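Local coordinates for pyrethroid hydrolase (PDB 5Y5R), which hydrolyses the ester bond of pyrethroid insecticides, splitting cypermethrin into a cyano-3-phenoxybenzyl alcohol and a cyclopropanecarboxylic acid, at residues A[156-161]-A[227-232]; A[16-21]-A[231-236]; A[196-201]-A[221-226]. All coordinates share one frame; numbering follows the deposited sequence.

Interaction 1 (A[156-161]-A[227-232]). With 8NL ((2-methyl-3-phenyl-phenyl)methyl (1~{S})-3-[(~{E})-2-chloranyl-3,3,3-tris(fluoranyl)prop-1-enyl]-2,2-dimethyl-cyclopropane-1-carboxylate), chain G.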
loop_
_atom_site.group_PDB
_atom_site.type_symbol
_atom_site.label_atom_id
_atom_site.label_comp_id
_atom_site.label_asym_id
_atom_site.label_seq_id
_atom_site.Cartn_x
_atom_site.Cartn_y
_atom_site.Cartn_z
HETATM N N MSE A 156 -7.264 13.151 1.908
HETATM C CA MSE A 156 -6.460 13.952 0.936
HETATM C C MSE A 156 -5.928 15.255 1.542
HETATM O O MSE A 156 -5.645 16.237 0.837
HETATM C CB MSE A 156 -7.286 14.318 -0.308
HETATM C CG MSE A 156 -7.907 13.157 -1.105
HETATM SE SE MSE A 156 -9.526 13.727 -2.112
HETATM C CE MSE A 156 -10.893 12.867 -0.939
ATOM N N GLY A 157 -5.837 15.287 2.866
ATOM C CA GLY A 157 -5.326 16.455 3.551
ATOM C C GLY A 157 -3.877 16.768 3.228
ATOM O O GLY A 157 -3.439 17.898 3.452
ATOM N N ASP A 158 -3.104 15.757 2.815
ATOM C CA ASP A 158 -1.699 15.908 2.444
ATOM C C ASP A 158 -1.491 16.485 1.053
ATOM O O ASP A 158 -0.327 16.693 0.673
ATOM C CB ASP A 158 -0.953 14.582 2.526
ATOM C CG ASP A 158 -0.779 14.097 3.951
ATOM O OD1 ASP A 158 0.247 14.451 4.579
ATOM O OD2 ASP A 158 -1.651 13.356 4.433
ATOM N N TYR A 159 -2.557 16.669 0.249
ATOM C CA TYR A 159 -2.336 17.134 -1.120
ATOM C C TYR A 159 -1.853 18.583 -1.094
ATOM O O TYR A 159 -2.514 19.437 -0.483
ATOM C CB TYR A 159 -3.607 17.013 -1.977
ATOM C CG TYR A 159 -3.307 17.238 -3.454
ATOM C CD1 TYR A 159 -2.625 16.280 -4.192
ATOM C CD2 TYR A 159 -3.644 18.424 -4.083
ATOM C CE1 TYR A 159 -2.319 16.464 -5.519
ATOM C CE2 TYR A 159 -3.339 18.631 -5.419
ATOM C CZ TYR A 159 -2.679 17.648 -6.134
ATOM O OH TYR A 159 -2.359 17.833 -7.456
ATOM N N PRO A 160 -0.727 18.905 -1.760
ATOM C CA PRO A 160 -0.272 20.298 -1.759
ATOM C C PRO A 160 -1.311 21.258 -2.360
ATOM O O PRO A 160 -2.103 20.899 -3.171
ATOM C CB PRO A 160 0.993 20.263 -2.612
ATOM C CG PRO A 160 1.396 18.854 -2.693
ATOM C CD PRO A 160 0.144 18.047 -2.573
ATOM N N GLY A 161 -1.284 22.500 -1.953
ATOM C CA GLY A 161 -2.276 23.429 -2.456
ATOM C C GLY A 161 -3.650 22.979 -2.027
ATOM O O GLY A 161 -3.965 23.066 -0.858
ATOM N N PRO A 227 6.421 12.848 9.645
ATOM C CA PRO A 227 5.397 13.711 10.266
ATOM C C PRO A 227 4.264 14.093 9.307
ATOM O O PRO A 227 4.000 15.270 9.065
ATOM C CB PRO A 227 6.224 14.927 10.685
ATOM C CG PRO A 227 7.298 15.011 9.613
ATOM C CD PRO A 227 7.573 13.617 9.143
ATOM N N ALA A 228 3.558 13.087 8.781
ATOM C CA ALA A 228 2.560 13.276 7.727
ATOM C C ALA A 228 1.234 12.592 8.077
ATOM O O ALA A 228 1.190 11.663 8.880
ATOM C CB ALA A 228 3.067 12.716 6.409
ATOM N N SER A 229 0.153 13.006 7.410
ATOM C CA SER A 229 -1.092 12.257 7.560
ATOM C C SER A 229 -1.142 11.177 6.495
ATOM O O SER A 229 -0.092 10.649 6.119
ATOM C CB SER A 229 -2.345 13.142 7.524
ATOM O OG SER A 229 -2.393 14.010 6.418
ATOM N N HIS A 230 -2.346 10.844 6.000
ATOM C CA HIS A 230 -2.555 9.574 5.304
ATOM C C HIS A 230 -1.701 9.398 4.045
ATOM O O HIS A 230 -1.407 8.263 3.657
ATOM C CB HIS A 230 -4.036 9.409 4.919
ATOM C CG HIS A 230 -4.366 8.019 4.468
ATOM N ND1 HIS A 230 -3.975 6.903 5.179
ATOM C CD2 HIS A 230 -4.943 7.559 3.336
ATOM C CE1 HIS A 230 -4.353 5.817 4.534
ATOM N NE2 HIS A 230 -4.925 6.184 3.402
ATOM N N ALA A 231 -1.306 10.476 3.377
ATOM C CA ALA A 231 -0.706 10.373 2.043
ATOM C C ALA A 231 0.635 11.101 1.979
ATOM O O ALA A 231 0.734 12.201 1.416
ATOM C CB ALA A 231 -1.677 10.901 0.986
ATOM N N PRO A 232 1.694 10.518 2.542
ATOM C CA PRO A 232 2.993 11.208 2.496
ATOM C C PRO A 232 3.495 11.428 1.066
ATOM O O PRO A 232 4.288 12.349 0.830
ATOM C CB PRO A 232 3.920 10.266 3.288
ATOM C CG PRO A 232 3.029 9.304 3.995
ATOM C CD PRO A 232 1.801 9.178 3.144
HETATM C C 8NL G . -9.519 5.615 -0.225
HETATM C C8 8NL G . -10.462 8.744 -2.629
HETATM C C9 8NL G . -11.693 9.162 -3.125
HETATM C C10 8NL G . -12.783 9.290 -2.274
HETATM C C11 8NL G . -12.576 8.987 -0.931
HETATM C C12 8NL G . -11.333 8.572 -0.453
HETATM C C13 8NL G . -6.613 5.048 0.480
HETATM O O 8NL G . -7.173 4.501 1.698
HETATM CL CL 8NL G . -11.077 0.695 6.317
HETATM C C21 8NL G . -10.048 1.173 4.965
HETATM C C22 8NL G . -10.729 1.575 3.678
HETATM F F2 8NL G . -10.642 2.888 3.561
HETATM F F1 8NL G . -10.216 0.991 2.613
HETATM F F 8NL G . -11.992 1.214 3.774
HETATM C C20 8NL G . -8.725 1.219 5.122
HETATM C C16 8NL G . -7.806 1.592 3.979
HETATM C C17 8NL G . -6.443 1.868 4.607
HETATM C C18 8NL G . -5.930 0.517 4.129
HETATM C C19 8NL G . -6.489 2.029 6.134
HETATM C C15 8NL G . -7.176 2.968 3.786
HETATM C C14 8NL G . -6.837 3.182 2.308
HETATM O O1 8NL G . -6.361 2.261 1.641
HETATM C C2 8NL G . -7.153 6.389 -0.041
HETATM C C3 8NL G . -6.208 7.392 -0.220
HETATM C C4 8NL G . -6.552 8.660 -0.688
HETATM C C5 8NL G . -7.871 8.940 -1.034
HETATM C C6 8NL G . -8.862 7.978 -0.876
HETATM C C1 8NL G . -8.495 6.691 -0.388
HETATM C C7 8NL G . -10.252 8.424 -1.299
#

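Interaction 2 (A[16-21]-A[231-236])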
loop_
_atom_site.group_PDB
_atom_site.type_symbol
_atom_site.label_atom_id
_atom_site.label_comp_id
_atom_site.label_asym_id
_atom_site.label_seq_id
_atom_site.Cartn_x
_atom_site.Cartn_y
_atom_site.Cartn_z
ATOM N N GLY A 16 -2.068 4.030 -9.856
ATOM C CA GLY A 16 -0.622 4.236 -9.761
ATOM C C GLY A 16 -0.187 5.687 -9.864
ATOM O O GLY A 16 0.799 6.093 -9.236
ATOM N N ALA A 17 -0.958 6.504 -10.576
ATOM C CA ALA A 17 -0.625 7.910 -10.765
ATOM C C ALA A 17 -0.537 8.703 -9.464
ATOM O O ALA A 17 0.007 9.820 -9.474
ATOM C CB ALA A 17 -1.649 8.566 -11.701
ATOM N N CYS A 18 -1.085 8.191 -8.356
ATOM C CA CYS A 18 -0.971 8.930 -7.104
ATOM C C CYS A 18 0.468 9.118 -6.666
ATOM O O CYS A 18 0.736 10.029 -5.885
ATOM C CB CYS A 18 -1.744 8.253 -5.956
ATOM S SG CYS A 18 -1.059 6.708 -5.279
ATOM N N TYR A 19 1.380 8.311 -7.176
ATOM C CA TYR A 19 2.814 8.367 -6.886
ATOM C C TYR A 19 3.593 9.312 -7.804
ATOM O O TYR A 19 4.834 9.325 -7.747
ATOM C CB TYR A 19 3.395 6.951 -6.988
ATOM C CG TYR A 19 3.000 6.043 -5.822
ATOM C CD1 TYR A 19 3.606 6.186 -4.556
ATOM C CD2 TYR A 19 2.050 5.056 -5.973
ATOM C CE1 TYR A 19 3.234 5.349 -3.459
ATOM C CE2 TYR A 19 1.702 4.228 -4.918
ATOM C CZ TYR A 19 2.282 4.378 -3.671
ATOM O OH TYR A 19 1.881 3.541 -2.640
ATOM N N ASP A 20 2.894 10.128 -8.611
ATOM C CA ASP A 20 3.548 10.946 -9.626
ATOM C C ASP A 20 4.608 11.879 -9.047
ATOM O O ASP A 20 5.575 12.217 -9.738
ATOM C CB ASP A 20 2.506 11.766 -10.388
ATOM C CG ASP A 20 1.848 10.983 -11.481
ATOM O OD1 ASP A 20 2.259 9.821 -11.735
ATOM O OD2 ASP A 20 0.920 11.541 -12.109
ATOM N N ALA A 21 4.491 12.279 -7.782
ATOM C CA ALA A 21 5.524 13.170 -7.265
ATOM C C ALA A 21 6.781 12.419 -6.839
ATOM O O ALA A 21 7.864 13.006 -6.793
ATOM C CB ALA A 21 4.978 13.967 -6.082
ATOM N N ALA A 231 -1.306 10.476 3.377
ATOM C CA ALA A 231 -0.706 10.373 2.043
ATOM C C ALA A 231 0.635 11.101 1.979
ATOM O O ALA A 231 0.734 12.201 1.416
ATOM C CB ALA A 231 -1.677 10.901 0.986
ATOM N N PRO A 232 1.694 10.518 2.542
ATOM C CA PRO A 232 2.993 11.208 2.496
ATOM C C PRO A 232 3.495 11.428 1.066
ATOM O O PRO A 232 4.288 12.349 0.830
ATOM C CB PRO A 232 3.920 10.266 3.288
ATOM C CG PRO A 232 3.029 9.304 3.995
ATOM C CD PRO A 232 1.801 9.178 3.144
ATOM N N TYR A 233 3.082 10.595 0.104
ATOM C CA TYR A 233 3.503 10.805 -1.293
ATOM C C TYR A 233 2.973 12.113 -1.885
ATOM O O TYR A 233 3.470 12.557 -2.934
ATOM C CB TYR A 233 3.077 9.629 -2.193
ATOM C CG TYR A 233 1.626 9.215 -2.057
ATOM C CD1 TYR A 233 1.235 8.283 -1.093
ATOM C CD2 TYR A 233 0.650 9.748 -2.887
ATOM C CE1 TYR A 233 -0.062 7.921 -0.957
ATOM C CE2 TYR A 233 -0.654 9.382 -2.764
ATOM C CZ TYR A 233 -1.007 8.465 -1.814
ATOM O OH TYR A 233 -2.302 8.118 -1.685
ATOM N N TYR A 234 1.972 12.728 -1.258
ATOM C CA TYR A 234 1.557 14.078 -1.625
ATOM C C TYR A 234 2.295 15.162 -0.848
ATOM O O TYR A 234 2.604 16.213 -1.407
ATOM C CB TYR A 234 0.057 14.262 -1.423
ATOM C CG TYR A 234 -0.855 13.547 -2.395
ATOM C CD1 TYR A 234 -0.442 13.188 -3.680
ATOM C CD2 TYR A 234 -2.164 13.230 -2.004
ATOM C CE1 TYR A 234 -1.332 12.507 -4.566
ATOM C CE2 TYR A 234 -3.038 12.587 -2.848
ATOM C CZ TYR A 234 -2.655 12.223 -4.105
ATOM O OH TYR A 234 -3.591 11.562 -4.861
ATOM N N SER A 235 2.524 14.990 0.454
ATOM C CA SER A 235 3.017 16.127 1.228
ATOM C C SER A 235 4.529 16.180 1.367
ATOM O O SER A 235 5.056 17.280 1.525
ATOM C CB SER A 235 2.386 16.172 2.621
ATOM O OG SER A 235 2.574 14.953 3.265
HETATM N N MSE A 236 5.243 15.052 1.325
HETATM C CA MSE A 236 6.718 15.122 1.367
HETATM C C MSE A 236 7.388 14.078 0.480
HETATM O O MSE A 236 8.112 13.201 0.961
HETATM C CB MSE A 236 7.198 14.970 2.813
HETATM C CG MSE A 236 6.401 13.916 3.556
HETATM SE SE MSE A 236 6.766 13.924 5.502
HETATM C CE MSE A 236 5.735 15.400 6.111
HETATM O O HOH W 1 2.635 11.791 -5.697
#

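Interaction 3 (A[196-201]-A[221-226])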
loop_
_atom_site.group_PDB
_atom_site.type_symbol
_atom_site.label_atom_id
_atom_site.label_comp_id
_atom_site.label_asym_id
_atom_site.label_seq_id
_atom_site.Cartn_x
_atom_site.Cartn_y
_atom_site.Cartn_z
ATOM N N TYR A 196 8.776 -0.544 7.744
ATOM C CA TYR A 196 7.526 0.173 7.940
ATOM C C TYR A 196 7.816 1.668 8.019
ATOM O O TYR A 196 8.572 2.113 8.883
ATOM C CB TYR A 196 6.806 -0.281 9.215
ATOM C CG TYR A 196 5.312 0.009 9.188
ATOM C CD1 TYR A 196 4.813 1.258 9.511
ATOM C CD2 TYR A 196 4.416 -0.969 8.801
ATOM C CE1 TYR A 196 3.436 1.511 9.470
ATOM C CE2 TYR A 196 3.056 -0.724 8.754
ATOM C CZ TYR A 196 2.571 0.503 9.081
ATOM O OH TYR A 196 1.211 0.704 9.005
ATOM N N ILE A 197 7.201 2.442 7.136
ATOM C CA ILE A 197 7.257 3.901 7.200
ATOM C C ILE A 197 5.941 4.359 7.795
ATOM O O ILE A 197 4.901 4.268 7.132
ATOM C CB ILE A 197 7.486 4.541 5.820
ATOM C CG1 ILE A 197 8.744 3.976 5.161
ATOM C CG2 ILE A 197 7.568 6.067 5.952
ATOM C CD1 ILE A 197 9.134 4.684 3.877
ATOM N N GLU A 198 5.985 4.816 9.053
ATOM C CA GLU A 198 4.808 5.311 9.737
ATOM C C GLU A 198 4.531 6.728 9.278
ATOM O O GLU A 198 5.455 7.520 9.067
ATOM C CB GLU A 198 4.990 5.358 11.269
ATOM C CG GLU A 198 5.606 4.183 11.956
ATOM C CD GLU A 198 5.888 4.479 13.451
ATOM O OE1 GLU A 198 6.378 5.580 13.784
ATOM O OE2 GLU A 198 5.613 3.618 14.292
ATOM N N ALA A 199 3.253 7.054 9.185
ATOM C CA ALA A 199 2.756 8.418 9.014
ATOM C C ALA A 199 2.190 8.835 10.370
ATOM O O ALA A 199 1.138 8.330 10.777
ATOM C CB ALA A 199 1.703 8.471 7.911
ATOM N N LEU A 200 2.932 9.687 11.104
ATOM C CA LEU A 200 2.615 9.960 12.507
ATOM C C LEU A 200 1.221 10.561 12.715
ATOM O O LEU A 200 0.588 10.304 13.751
ATOM C CB LEU A 200 3.667 10.871 13.109
ATOM C CG LEU A 200 5.034 10.182 13.156
ATOM C CD1 LEU A 200 6.153 11.154 13.552
ATOM C CD2 LEU A 200 4.963 9.017 14.125
ATOM N N ASP A 201 0.732 11.384 11.783
ATOM C CA ASP A 201 -0.536 12.074 11.999
ATOM C C ASP A 201 -1.677 11.475 11.182
ATOM O O ASP A 201 -2.646 12.170 10.881
ATOM C CB ASP A 201 -0.415 13.573 11.724
ATOM C CG ASP A 201 0.663 14.242 12.579
ATOM O OD1 ASP A 201 1.143 13.592 13.535
ATOM O OD2 ASP A 201 1.011 15.428 12.331
ATOM N N VAL A 221 11.025 -5.760 12.140
ATOM C CA VAL A 221 10.519 -4.814 11.155
ATOM C C VAL A 221 11.260 -3.510 11.403
ATOM O O VAL A 221 11.118 -2.919 12.480
ATOM C CB VAL A 221 8.998 -4.582 11.277
ATOM C CG1 VAL A 221 8.531 -3.510 10.288
ATOM C CG2 VAL A 221 8.217 -5.859 11.112
ATOM N N ALA A 222 12.036 -3.057 10.420
ATOM C CA ALA A 222 12.657 -1.748 10.547
ATOM C C ALA A 222 11.582 -0.674 10.441
ATOM O O ALA A 222 10.515 -0.891 9.849
ATOM C CB ALA A 222 13.726 -1.546 9.471
ATOM N N VAL A 223 11.847 0.492 11.030
ATOM C CA VAL A 223 10.830 1.538 11.079
ATOM C C VAL A 223 11.472 2.905 10.878
ATOM O O VAL A 223 12.504 3.209 11.476
ATOM C CB VAL A 223 10.047 1.486 12.409
ATOM C CG1 VAL A 223 10.980 1.697 13.569
ATOM C CG2 VAL A 223 8.920 2.517 12.410
ATOM N N VAL A 224 10.883 3.720 10.008
ATOM C CA VAL A 224 11.157 5.149 9.972
ATOM C C VAL A 224 9.830 5.888 10.090
ATOM O O VAL A 224 8.775 5.409 9.658
ATOM C CB VAL A 224 11.975 5.590 8.730
ATOM C CG1 VAL A 224 13.147 4.664 8.520
ATOM C CG2 VAL A 224 11.135 5.578 7.502
ATOM N N SER A 225 9.874 7.029 10.749
ATOM C CA SER A 225 8.676 7.798 11.057
ATOM C C SER A 225 8.675 9.081 10.247
ATOM O O SER A 225 9.692 9.776 10.194
ATOM C CB SER A 225 8.626 8.140 12.548
ATOM O OG SER A 225 8.581 6.966 13.325
ATOM N N LEU A 226 7.534 9.392 9.622
ATOM C CA LEU A 226 7.349 10.629 8.888
ATOM C C LEU A 226 6.266 11.451 9.566
ATOM O O LEU A 226 5.279 10.876 10.042
ATOM C CB LEU A 226 6.919 10.351 7.449
ATOM C CG LEU A 226 7.802 9.563 6.503
ATOM C CD1 LEU A 226 7.082 9.536 5.147
ATOM C CD2 LEU A 226 9.197 10.172 6.393
#

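Interaction 1 (A[156-161]-A[227-232])
The D158 side chain sets its CG anti to the carbonyl carbon (chi1 -69°) and so drops the carboxylate onto the backbone of 227-232, while H230 has CG anti to its own N (chi1 -168°) and sends the imidazole the other way, to the substrate. This is the loop of the alpha/beta hydrolase fold that carries the charge-relay histidine, and residues 156-161, with a type I turn from M156 to Y159, lie against it. D158 OD1 receives the S229 N-H on its syn lone pair at 3.2 Å, with a bent angle of 142° at the hydrogen. The other oxygen, OD2, takes the A231 N-H at 3.1 Å in an almost straight bond, although OD2 is crowded by the S229 hydroxyl and its position is less certain. OD1 is also bonded to the hydroxyl of S235, so one carboxylate joins two backbone amides to the short helix that begins just after A231. D158 CB also packs on A231 CB at 4.1 Å. H230 ND1 bonds to D202, consistent with the expected relay. On the far side of the ring, H230 NE2 donates to the bridging ester oxygen O of the bound pyrethroid at 3.3 Å, and the ligand's benzylic C13 lies in the imidazole plane, 3.6 Å from NE2.

Interaction 2 (A[16-21]-A[231-236])
C18 and Y233 form the heart of this contact. The sulfur SG of C18, set between the backbone N and the carbonyl carbon (chi1 72°), lies 4.2 Å from the centroid of the Y233 ring in an oblique sulfur-aromatic contact, 32° off the ring normal, while C18 CB packs against CE2. The carbonyl oxygen of C18 approaches the same ring obliquely, 3.0 Å from Y233 CD2. Y19 CD1 touches Y233 CB at 4.2 Å, the two rings being oblique to each other, centroids 5.2 Å apart. Y233 CG lies between the backbone N and the carbonyl carbon (chi1 49°), and CE2 of the ring sits 3.6 Å above the centre of one face of Y234. No direct hydrogen bond crosses the interface. Instead one water donates to C18 O, at 2.6 Å, and to Y233 O, at 3.0 Å, and accepts from A21 N. An alanine at Y233 would remove the ring that C18 packs against and would probably loosen the fit of 16-21 on the helix, although the CB that Y19 touches would remain. This short helix follows the histidine loop of the alpha/beta hydrolase fold, and the Y233 side chain lies about 4 Å from the bound pyrethroid (nearest atoms). Further out, the hydroxyl of Y234 bonds to H169, and that of Y19 to the carbonyl of I9 in strand 3-9. Y19 lies on L75 and H77 of strand 71-77, Y233 meets H77 edge-to-face and touches L240 of helix 237-249, and P232 rests on L226 of strand 222-226.

Interaction 3 (A[196-201]-A[221-226])
Strands 196-199 and 222-226 run parallel, their axes 4.7 Å apart at closest approach and inclined by 25°, with Y196 to A199 pairing in turn with V223 to L226 through backbone hydrogen bonds that run back and forth, Y196 N to A222 O, V224 N to Y196 O, E198 N to V224 O, L226 N to E198 O and, one residue beyond the first strand, L200 N to L226 O, nearly along the C=O axis at 2.8 Å. On the face that carries I197 and L226, the two branches of I197 divide their partners. Its CG1 lies alongside V224 CG2 at 3.7 Å, and CG2, anti to the backbone N, crosses obliquely to reach L226 CG at 3.5 Å. The face of Y196 and E198 is more polar. E198 extends beyond CG, its methylene CG crossing V223 CG2 at 3.7 Å before the carboxylate turns to S225. The S225 hydroxyl donates to E198 OE1 at 2.6 Å, coming from above the carboxylate plane, 36° out of it. The second oxygen, OE2, forms a salt bridge with R211 of helix 207-216, so the carboxylate is held from the edge strand and from the helix at once. At the start of the pairing Y196 CB packs on V221 CG1, while the Y196 hydroxyl bonds to the carbonyl of A103. L200 closes the far end by lying over L226 O. Together these strands and helix 207-216 form a beta-alpha-beta unit at the edge of the parallel alpha/beta hydrolase sheet; its two strands lead into the loops bearing D202 and H230, the probable acid and histidine of the charge relay.

How the interactions relate
From the N terminus, the 16-21 loop after strand 3-9 opens the largest circuit, which interaction 2 closes only at helix 232-235. Interaction 1 starts at 156-161, beyond helix 148-155, and returns at 227-232; sharing A231 and P232 with interaction 2, it is a shorter circuit that closes at the same place in the chain. Interaction 3 lies nested inside both, joining strand 194-199 to strand 222-226 across helix 207-216. The three also touch: P160 CG packs on Y234 O, A228 O accepts from D201 N at 3.0 Å, and P232 CG approaches A199 CB. The histidine loop is thereby tied to the edge of the main sheet, the 156-161 segment and the loop after strand 3-9.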